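Local coordinates for protein probable 2-dehydropantoate 2-reductase (Bacillus subtilis, PDB 3EGO) that probably catalyses the NADPH-dependent reduction of ketopantoate to pantoate in the pathway that makes pantothenate, at residues 216-221 with 277-282. Numbering follows the deposited sequence. Where two conformers were deposited one is given.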
loop_
_atom_site.group_PDB
_atom_site.type_symbol
_atom_site.label_atom_id
_atom_site.label_comp_id
_atom_site.label_asym_id
_atom_site.label_seq_id
_atom_site.Cartn_x
_atom_site.Cartn_y
_atom_site.Cartn_z
ATOM N N PHE A 216 12.150 -11.523 3.633
ATOM C CA PHE A 216 13.539 -11.857 4.047
ATOM C C PHE A 216 14.160 -12.953 3.131
ATOM O O PHE A 216 15.292 -12.849 2.628
ATOM C CB PHE A 216 13.524 -12.330 5.499
ATOM C CG PHE A 216 14.861 -12.827 5.964
ATOM C CD1 PHE A 216 15.801 -11.932 6.456
ATOM C CD2 PHE A 216 15.190 -14.178 5.876
ATOM C CE1 PHE A 216 17.060 -12.382 6.872
ATOM C CE2 PHE A 216 16.448 -14.631 6.299
ATOM C CZ PHE A 216 17.367 -13.724 6.788
ATOM N N GLN A 217 13.387 -14.010 2.900
ATOM C CA GLN A 217 13.878 -15.141 2.115
ATOM C C GLN A 217 14.310 -14.730 0.732
ATOM O O GLN A 217 15.347 -15.189 0.266
ATOM C CB GLN A 217 12.851 -16.276 2.074
ATOM C CG GLN A 217 12.569 -16.852 3.477
ATOM C CD GLN A 217 11.513 -17.947 3.487
ATOM O OE1 GLN A 217 11.552 -18.843 4.340
ATOM N NE2 GLN A 217 10.569 -17.893 2.529
ATOM N N GLU A 218 13.536 -13.867 0.063
ATOM C CA GLU A 218 13.953 -13.363 -1.242
ATOM C C GLU A 218 15.231 -12.546 -1.153
ATOM O O GLU A 218 16.175 -12.733 -1.923
ATOM C CB GLU A 218 12.862 -12.469 -1.868
ATOM C CG GLU A 218 11.513 -13.115 -1.963
ATOM C CD GLU A 218 10.452 -12.235 -2.630
ATOM O OE1 GLU A 218 10.613 -10.991 -2.702
ATOM O OE2 GLU A 218 9.452 -12.809 -3.082
ATOM N N ALA A 219 15.229 -11.568 -0.257
ATOM C CA ALA A 219 16.358 -10.651 -0.147
ATOM C C ALA A 219 17.603 -11.410 0.238
ATOM O O ALA A 219 18.666 -11.194 -0.329
ATOM C CB ALA A 219 16.062 -9.573 0.916
ATOM N N CYS A 220 17.446 -12.299 1.214
ATOM C CA CYS A 220 18.558 -13.118 1.706
ATOM C C CYS A 220 19.240 -13.892 0.571
ATOM O O CYS A 220 20.464 -13.842 0.426
ATOM C CB CYS A 220 18.069 -14.024 2.836
ATOM S SG CYS A 220 19.329 -15.118 3.595
ATOM N N ARG A 221 18.451 -14.570 -0.265
ATOM C CA ARG A 221 19.004 -15.256 -1.436
ATOM C C ARG A 221 19.654 -14.337 -2.471
ATOM O O ARG A 221 20.737 -14.652 -2.996
ATOM C CB ARG A 221 17.960 -16.146 -2.108
ATOM C CG ARG A 221 18.474 -16.866 -3.354
ATOM C CD ARG A 221 19.744 -17.737 -3.060
ATOM N NE ARG A 221 20.303 -18.297 -4.296
ATOM C CZ ARG A 221 21.139 -17.642 -5.096
ATOM N NH1 ARG A 221 21.548 -16.414 -4.774
ATOM N NH2 ARG A 221 21.577 -18.208 -6.216
ATOM N N LEU A 277 16.710 -14.648 -10.526
ATOM C CA LEU A 277 16.009 -14.984 -9.298
ATOM C C LEU A 277 14.658 -14.273 -9.270
ATOM O O LEU A 277 14.471 -13.225 -9.886
ATOM C CB LEU A 277 16.831 -14.559 -8.077
ATOM C CG LEU A 277 18.016 -15.437 -7.640
ATOM C CD1 LEU A 277 18.948 -14.642 -6.665
ATOM C CD2 LEU A 277 17.489 -16.709 -6.993
ATOM N N ASP A 278 13.733 -14.846 -8.524
ATOM C CA ASP A 278 12.429 -14.261 -8.396
ATOM C C ASP A 278 12.420 -13.365 -7.157
ATOM O O ASP A 278 13.144 -13.591 -6.169
ATOM C CB ASP A 278 11.369 -15.352 -8.324
ATOM C CG ASP A 278 11.155 -16.047 -9.690
ATOM O OD1 ASP A 278 11.305 -15.389 -10.759
ATOM O OD2 ASP A 278 10.843 -17.256 -9.687
ATOM N N ALA A 279 11.606 -12.332 -7.223
ATOM C CA ALA A 279 11.553 -11.348 -6.157
ATOM C C ALA A 279 10.155 -10.775 -6.223
ATOM O O ALA A 279 10.008 -9.558 -6.282
ATOM C CB ALA A 279 12.536 -10.263 -6.442
ATOM N N VAL A 280 9.155 -11.663 -6.225
ATOM C CA VAL A 280 7.765 -11.242 -6.406
ATOM C C VAL A 280 7.267 -10.329 -5.283
ATOM O O VAL A 280 6.548 -9.363 -5.555
ATOM C CB VAL A 280 6.790 -12.425 -6.572
ATOM C CG1 VAL A 280 6.670 -13.206 -5.299
ATOM C CG2 VAL A 280 5.423 -11.913 -6.982
ATOM N N HIS A 281 7.627 -10.629 -4.036
ATOM C CA HIS A 281 7.178 -9.782 -2.930
ATOM C C HIS A 281 7.892 -8.450 -2.963
ATOM O O HIS A 281 7.262 -7.407 -2.846
ATOM C CB HIS A 281 7.395 -10.471 -1.602
ATOM C CG HIS A 281 6.641 -11.750 -1.479
ATOM N ND1 HIS A 281 7.122 -12.946 -1.959
ATOM C CD2 HIS A 281 5.414 -12.006 -0.974
ATOM C CE1 HIS A 281 6.231 -13.897 -1.723
ATOM N NE2 HIS A 281 5.180 -13.349 -1.138
ATOM N N LEU A 282 9.212 -8.472 -3.105
ATOM C CA LEU A 282 9.946 -7.217 -3.308
ATOM C C LEU A 282 9.406 -6.387 -4.482
ATOM O O LEU A 282 9.377 -5.159 -4.438
ATOM C CB LEU A 282 11.446 -7.517 -3.501
ATOM C CG LEU A 282 12.191 -7.975 -2.240
ATOM C CD1 LEU A 282 13.502 -8.624 -2.645
ATOM C CD2 LEU A 282 12.468 -6.794 -1.339
HETATM O O HOH W 1 15.076 -14.477 -4.495
HETATM O O HOH W 2 9.614 -14.682 -5.452
#
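E218 meets H281 and L282 with CG set anti to its own carbonyl carbon (chi1 -54°) and CD anti to CA (chi2 -178°), an extended chain that carries the carboxylate to the first turn of helix 280-291. There each oxygen takes a backbone N-H through its syn lone pair: L282 N reaches E218 OE1 at 2.9 Å, nearly straight, and H281 N reaches E218 OE2 at 3.0 Å. A side chain from a helix remote in sequence thus accepts N-H groups of the opening turn, just past the N-cap residue A279, and the positive end of the helix dipole would probably favour the charged carboxylate. E218 OE2 accepts a second bond, from H281 ND1 at 2.6 Å; the oxygen lies in the imidazole plane, but the nitrogen stands 52° out of the carboxylate plane. ND1 is the donor in this His-carboxylate pair, which should limit ring rotation. A water donates to E218 OE2 and accepts from V280 N, while another spans the carbonyl oxygens of E218 and D278. An alanine in place of E218 would probably leave the N-H groups of H281 and L282 without their acceptor and the imidazole freer to turn. L282 CD1 packs against the aliphatic part of the same side chain, 4.0 Å from E218 CB. One turn on, R221 crosses L277 at about a right angle, with L277 CD1 over one guanidinium face, 3.7 Å from R221 NH1. H281 NE2 is hydrogen-bonded to H281 NE2 of the second subunit, so the pair lies at the dimer interface. In the all-helical C-terminal region, the contact joins helix 206-223 to the start of helix 280-291, while A279 and L282 also pack on helix 261-274 and A219 touches I183 of helix 174-195.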